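Local coordinates for uncharacterized protein (Alicyclobacillus acidocaldarius subsp. acidocaldarius, PDB 3RAG) that is of unknown function but has a von Willebrand factor A-type domain that binds a sodium ion at a MIDAS-like site, at residues T143-S146 and M147-K150; V197-A200 and A201-E205. All coordinates share one frame; numbering follows the deposited sequence.

Interaction 1 (T143-S146 and M147-K150). With NA (sodium ion), chain C.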
ATOM      1  N   THR A 143      -2.990  -7.145  13.418  1.00 26.25           N
ATOM      2  CA  THR A 143      -2.573  -7.306  14.804  1.00 24.98           C
ATOM      3  C   THR A 143      -3.384  -8.408  15.466  1.00 27.26           C
ATOM      4  O   THR A 143      -3.650  -8.362  16.653  1.00 28.11           O
ATOM      5  CB  THR A 143      -2.683  -5.977  15.624  1.00 33.62           C
ATOM      6  OG1 THR A 143      -4.055  -5.558  15.719  1.00 33.20           O
ATOM      7  CG2 THR A 143      -1.845  -4.888  14.991  1.00 34.08           C
ATOM      8  N   SER A 144      -3.741  -9.442  14.705  1.00 26.08           N
ATOM      9  CA  SER A 144      -4.410 -10.581  15.315  1.00 27.04           C
ATOM     10  C   SER A 144      -3.443 -11.268  16.273  1.00 31.49           C
ATOM     11  O   SER A 144      -2.243 -10.993  16.258  1.00 30.33           O
ATOM     12  CB  SER A 144      -4.872 -11.559  14.241  1.00 28.39           C
ATOM     13  OG  SER A 144      -3.763 -12.018  13.509  1.00 29.93           O
ATOM     14  N   ALA A 145      -3.965 -12.169  17.102  1.00 29.19           N
ATOM     15  CA  ALA A 145      -3.153 -12.782  18.152  1.00 30.74           C
ATOM     16  C   ALA A 145      -1.886 -13.439  17.613  1.00 33.10           C
ATOM     17  O   ALA A 145      -0.828 -13.351  18.226  1.00 32.58           O
ATOM     18  CB  ALA A 145      -3.993 -13.797  18.969  1.00 27.96           C
ATOM     19  N   SER A 146      -1.978 -14.091  16.463  1.00 29.56           N
ATOM     20  CA  SER A 146      -0.809 -14.806  15.961  1.00 31.45           C
ATOM     21  C   SER A 146       0.301 -13.864  15.496  1.00 29.93           C
ATOM     22  O   SER A 146       1.413 -14.306  15.236  1.00 28.27           O
ATOM     23  CB  SER A 146      -1.188 -15.748  14.833  1.00 35.20           C
ATOM     24  OG  SER A 146      -1.548 -14.979  13.706  1.00 34.44           O
HETATM   25  N   MSE A 147       0.008 -12.569  15.405  1.00 28.45           N
HETATM   26  CA  MSE A 147       1.014 -11.600  14.931  1.00 26.65           C
HETATM   27  C   MSE A 147       2.016 -11.208  16.029  1.00 27.81           C
HETATM   28  O   MSE A 147       2.962 -10.462  15.765  1.00 30.09           O
HETATM   29  CB  MSE A 147       0.347 -10.312  14.402  1.00 25.38           C
HETATM   30  CG  MSE A 147      -0.192 -10.397  12.945  1.00 25.91           C
HETATM   31 SE   MSE A 147       1.064 -10.459  11.597  1.00 17.23          SE
HETATM   32  CE  MSE A 147       1.875  -8.875  11.844  1.00 30.18           C
ATOM     33  N   ARG A 148       1.815 -11.710  17.249  1.00 26.47           N
ATOM     34  CA  ARG A 148       2.538 -11.161  18.407  1.00 29.63           C
ATOM     35  C   ARG A 148       4.052 -11.145  18.195  1.00 29.88           C
ATOM     36  O   ARG A 148       4.723 -10.161  18.494  1.00 31.29           O
ATOM     37  CB  ARG A 148       2.184 -11.928  19.695  1.00 26.60           C
ATOM     38  CG  ARG A 148       2.631 -11.200  20.967  1.00 31.74           C
ATOM     39  CD  ARG A 148       1.965 -11.817  22.210  1.00 34.38           C
ATOM     40  NE  ARG A 148       0.526 -11.524  22.250  1.00 32.63           N
ATOM     41  CZ  ARG A 148      -0.433 -12.447  22.253  1.00 32.02           C
ATOM     42  NH1 ARG A 148      -0.128 -13.735  22.216  1.00 33.88           N
ATOM     43  NH2 ARG A 148      -1.710 -12.077  22.297  1.00 33.06           N
ATOM     44  N   ASP A 149       4.589 -12.220  17.645  1.00 28.20           N
ATOM     45  CA  ASP A 149       6.039 -12.295  17.503  1.00 31.40           C
ATOM     46  C   ASP A 149       6.572 -11.657  16.223  1.00 29.50           C
ATOM     47  O   ASP A 149       7.769 -11.607  16.017  1.00 29.40           O
ATOM     48  CB  ASP A 149       6.495 -13.729  17.539  1.00 33.91           C
ATOM     49  CG  ASP A 149       6.469 -14.298  18.930  1.00 39.03           C
ATOM     50  OD1 ASP A 149       6.661 -13.535  19.919  1.00 36.37           O
ATOM     51  OD2 ASP A 149       6.240 -15.511  19.013  1.00 33.78           O
ATOM     52  N   LYS A 150       5.674 -11.204  15.357  1.00 25.91           N
ATOM     53  CA  LYS A 150       6.091 -10.578  14.107  1.00 25.90           C
ATOM     54  C   LYS A 150       6.038  -9.081  14.263  1.00 29.97           C
ATOM     55  O   LYS A 150       6.694  -8.354  13.532  1.00 26.16           O
ATOM     56  CB  LYS A 150       5.162 -11.015  12.975  1.00 25.99           C
ATOM     57  CG  LYS A 150       5.216 -12.549  12.768  1.00 32.36           C
ATOM     58  CD  LYS A 150       4.069 -13.079  11.931  1.00 39.66           C
ATOM     59  CE  LYS A 150       4.081 -14.606  11.928  1.00 44.75           C
ATOM     60  NZ  LYS A 150       2.885 -15.216  12.593  1.00 34.30           N
TER
HETATM   61 NA    NA C 240      -3.210 -14.082  11.990  1.00 39.27          NA
HETATM   62  O   HOH W   1       3.304 -14.824  17.469  1.00 40.75           O
HETATM   63  O   HOH W   2      -4.244 -12.769  10.128  1.00 36.60           O
HETATM   64  O   HOH W   3      -4.936 -16.221  11.226  1.00 65.90           O
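Lys150 reaches back along the turn to Ser146, its NZ donating to Ser146 O over 3.2 Å. The ammonium approaches from above the carbonyl plane, about 45° out of it. CG lies anti to the carbonyl carbon, the chain runs extended as far as CE, and the last torsion (115°) swings NZ over to the carbonyl. The same NZ forms a salt bridge with Asp18, itself a ligand of the bound sodium. Ser146 O is gripped a second time by a water 3.0 Å away that also accepts from Asp149 N, bridging the turn. The two serines hold the ion with their hydroxyls: Ser144 OG stands 2.6 Å from sodium and Ser146 OG is a second protein ligand. In each, OG sits between the backbone N and the carbonyl carbon (chi1 60° in Ser144), which turns both oxygens onto the metal. Asp142 followed by these serines gives the DxSxS signature of a metal-ion-dependent adhesion site (MIDAS), here with sodium, Asp18 and two waters completing the observed ligands. Ser144 OG also hydrogen-bonds to Asp142, a second-shell carboxylate that orients the hydroxyl. With an alanine at position Lys150, the Asp18 carboxylate would probably lose its cationic mate beside the metal, and Ser146 O its charged donor. The turn itself is closed by Met147 N to Ser144 O at 2.9 Å and, more loosely, by Arg148 N to Ala145 O at 3.3 Å. Met147, present as selenomethionine, lays CG 4.0 Å from Ser144 OG, and its twice-bent chain leads on to Ile46. The Arg148 guanidinium places one face over Ala145 O, offset toward its rim, while NH2 makes a weak bond to Ala208 O.

Interaction 2 (V197-A200 and A201-E205)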
ATOM      1  N   VAL A 197       6.490   8.455  10.264  1.00 36.50           N
ATOM      2  CA  VAL A 197       5.849   7.424  11.067  1.00 37.91           C
ATOM      3  C   VAL A 197       6.184   7.656  12.535  1.00 38.06           C
ATOM      4  O   VAL A 197       7.353   7.802  12.881  1.00 44.59           O
ATOM      5  CB  VAL A 197       6.327   6.032  10.631  1.00 40.98           C
ATOM      6  CG1 VAL A 197       6.061   4.999  11.739  1.00 43.72           C
ATOM      7  CG2 VAL A 197       5.638   5.646   9.346  1.00 37.10           C
ATOM      8  N   ASN A 198       5.150   7.712  13.379  1.00 34.77           N
ATOM      9  CA  ASN A 198       5.292   7.950  14.818  1.00 39.34           C
ATOM     10  C   ASN A 198       5.599   6.631  15.519  1.00 40.13           C
ATOM     11  O   ASN A 198       4.712   5.795  15.690  1.00 32.63           O
ATOM     12  CB  ASN A 198       3.971   8.515  15.351  1.00 37.84           C
ATOM     13  CG  ASN A 198       4.002   8.819  16.850  1.00 49.13           C
ATOM     14  OD1 ASN A 198       4.774   8.237  17.609  1.00 42.35           O
ATOM     15  ND2 ASN A 198       3.131   9.730  17.278  1.00 54.08           N
ATOM     16  N   VAL A 199       6.849   6.409  15.903  1.00 41.61           N
ATOM     17  CA  VAL A 199       7.193   5.079  16.396  1.00 41.86           C
ATOM     18  C   VAL A 199       6.581   4.770  17.757  1.00 36.47           C
ATOM     19  O   VAL A 199       6.207   3.627  18.008  1.00 33.63           O
ATOM     20  CB  VAL A 199       8.721   4.752  16.329  1.00 66.82           C
ATOM     21  CG1 VAL A 199       9.489   5.838  15.587  1.00 67.47           C
ATOM     22  CG2 VAL A 199       9.289   4.502  17.709  1.00 62.81           C
ATOM     23  N   ALA A 200       6.442   5.782  18.620  1.00 35.58           N
ATOM     24  CA  ALA A 200       5.798   5.577  19.911  1.00 37.94           C
ATOM     25  C   ALA A 200       4.373   5.108  19.705  1.00 34.95           C
ATOM     26  O   ALA A 200       3.877   4.277  20.455  1.00 34.48           O
ATOM     27  CB  ALA A 200       5.805   6.866  20.753  1.00 38.88           C
ATOM     28  N   ALA A 201       3.702   5.666  18.701  1.00 36.71           N
ATOM     29  CA  ALA A 201       2.329   5.264  18.423  1.00 37.73           C
ATOM     30  C   ALA A 201       2.262   3.815  17.940  1.00 30.61           C
ATOM     31  O   ALA A 201       1.384   3.064  18.375  1.00 33.46           O
ATOM     32  CB  ALA A 201       1.678   6.202  17.410  1.00 39.19           C
ATOM     33  N   LEU A 202       3.162   3.419  17.032  1.00 31.49           N
ATOM     34  CA  LEU A 202       3.208   2.018  16.620  1.00 29.45           C
ATOM     35  C   LEU A 202       3.362   1.105  17.839  1.00 30.17           C
ATOM     36  O   LEU A 202       2.666   0.103  17.962  1.00 30.16           O
ATOM     37  CB  LEU A 202       4.349   1.727  15.637  1.00 32.82           C
ATOM     38  CG  LEU A 202       4.256   2.218  14.191  1.00 41.91           C
ATOM     39  CD1 LEU A 202       5.533   1.867  13.423  1.00 38.89           C
ATOM     40  CD2 LEU A 202       3.051   1.596  13.524  1.00 38.86           C
ATOM     41  N   GLU A 203       4.288   1.433  18.732  1.00 29.21           N
ATOM     42  CA  GLU A 203       4.507   0.559  19.889  1.00 30.15           C
ATOM     43  C   GLU A 203       3.294   0.463  20.802  1.00 32.58           C
ATOM     44  O   GLU A 203       2.983  -0.617  21.309  1.00 31.75           O
ATOM     45  CB  GLU A 203       5.719   1.020  20.704  1.00 38.21           C
ATOM     46  CG  GLU A 203       7.023   0.814  19.971  1.00 35.75           C
ATOM     47  CD  GLU A 203       8.217   0.970  20.889  1.00 42.29           C
ATOM     48  OE1 GLU A 203       8.062   0.779  22.117  1.00 34.60           O
ATOM     49  OE2 GLU A 203       9.310   1.284  20.379  1.00 55.68           O
ATOM     50  N   ALA A 204       2.619   1.593  21.022  1.00 31.52           N
ATOM     51  CA  ALA A 204       1.482   1.630  21.935  1.00 32.54           C
ATOM     52  C   ALA A 204       0.264   0.952  21.347  1.00 36.68           C
ATOM     53  O   ALA A 204      -0.511   0.337  22.068  1.00 35.48           O
ATOM     54  CB  ALA A 204       1.124   3.103  22.336  1.00 31.16           C
ATOM     55  N   GLU A 205       0.085   1.067  20.036  1.00 31.68           N
ATOM     56  CA  GLU A 205      -1.192   0.683  19.429  1.00 35.13           C
ATOM     57  C   GLU A 205      -1.216  -0.703  18.794  1.00 39.23           C
ATOM     58  O   GLU A 205      -2.296  -1.240  18.520  1.00 43.15           O
ATOM     59  CB  GLU A 205      -1.630   1.745  18.398  1.00 33.30           C
ATOM     60  CG  GLU A 205      -1.645   3.178  18.968  1.00 39.10           C
ATOM     61  CD  GLU A 205      -2.728   3.377  20.029  1.00 52.04           C
ATOM     62  OE1 GLU A 205      -3.715   2.616  20.013  1.00 53.47           O
ATOM     63  OE2 GLU A 205      -2.586   4.289  20.880  1.00 56.23           O
TER
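Asn198 and Ala201 meet at the start of helix 199-205, the amide of the asparagine lying against the alanine methyl with CG 3.5 Å from Ala201 CB. Asn198 is the N-cap: with CG anti to its own backbone N (chi1 -179°), the side chain folds forward along the chain and OD1 accepts from Ala201 N at 3.0 Å. That N-H comes from well above the carboxamide plane, some 66° out of it, so the bond does not run along an OD1 lone pair. The backbone carbonyl of Asn198 takes the next N-H, from Leu202, over 3.1 Å. On the inner flank Val197 and Leu202 cross at about a right angle, Val197 CG1 touching Leu202 CD1 at 3.6 Å. Leu202, with Val197 just ahead of the helix, packs on strand 172-179 at Val176 and Val174 respectively, and Val197 also reaches helix 151-165. On the exposed side Val199 and Glu203 run side by side in the same direction, with Val199 CG2 4.2 Å from Glu203 OE2, and Glu203 also touches Arg155. The chemistry is thus divided between the two flanks of the turn: Asn198 OD1 satisfies the Ala201 N-H of the first helical turn, whereas the Val197-Leu202 pair is purely apolar and meets the valines of the sheet.

In the fold
Both contacts are local and follow each other along the chain, neither nesting nor crossing, and each closes no more than its own turn. Strand 135-142 leads into interaction 1, which rounds the turn between that strand and helix 151-165 at the metal site. The chain then runs through helix 151-165 and strands 172-179 and 188-194 before interaction 2 starts helix 199-205, packed against those two strands and helix 151-165. The centres of interactions 1 and 2 lie about 16 Å apart, and the two do not touch. The loop after helix 199-205 connects them: Leu206, Arg209, Gly210 and Thr212 come back to residues 143-145. Residues 143-150 also meet Asp18 and strand 40-46, joining the metal loop to the N-terminal part of the sheet.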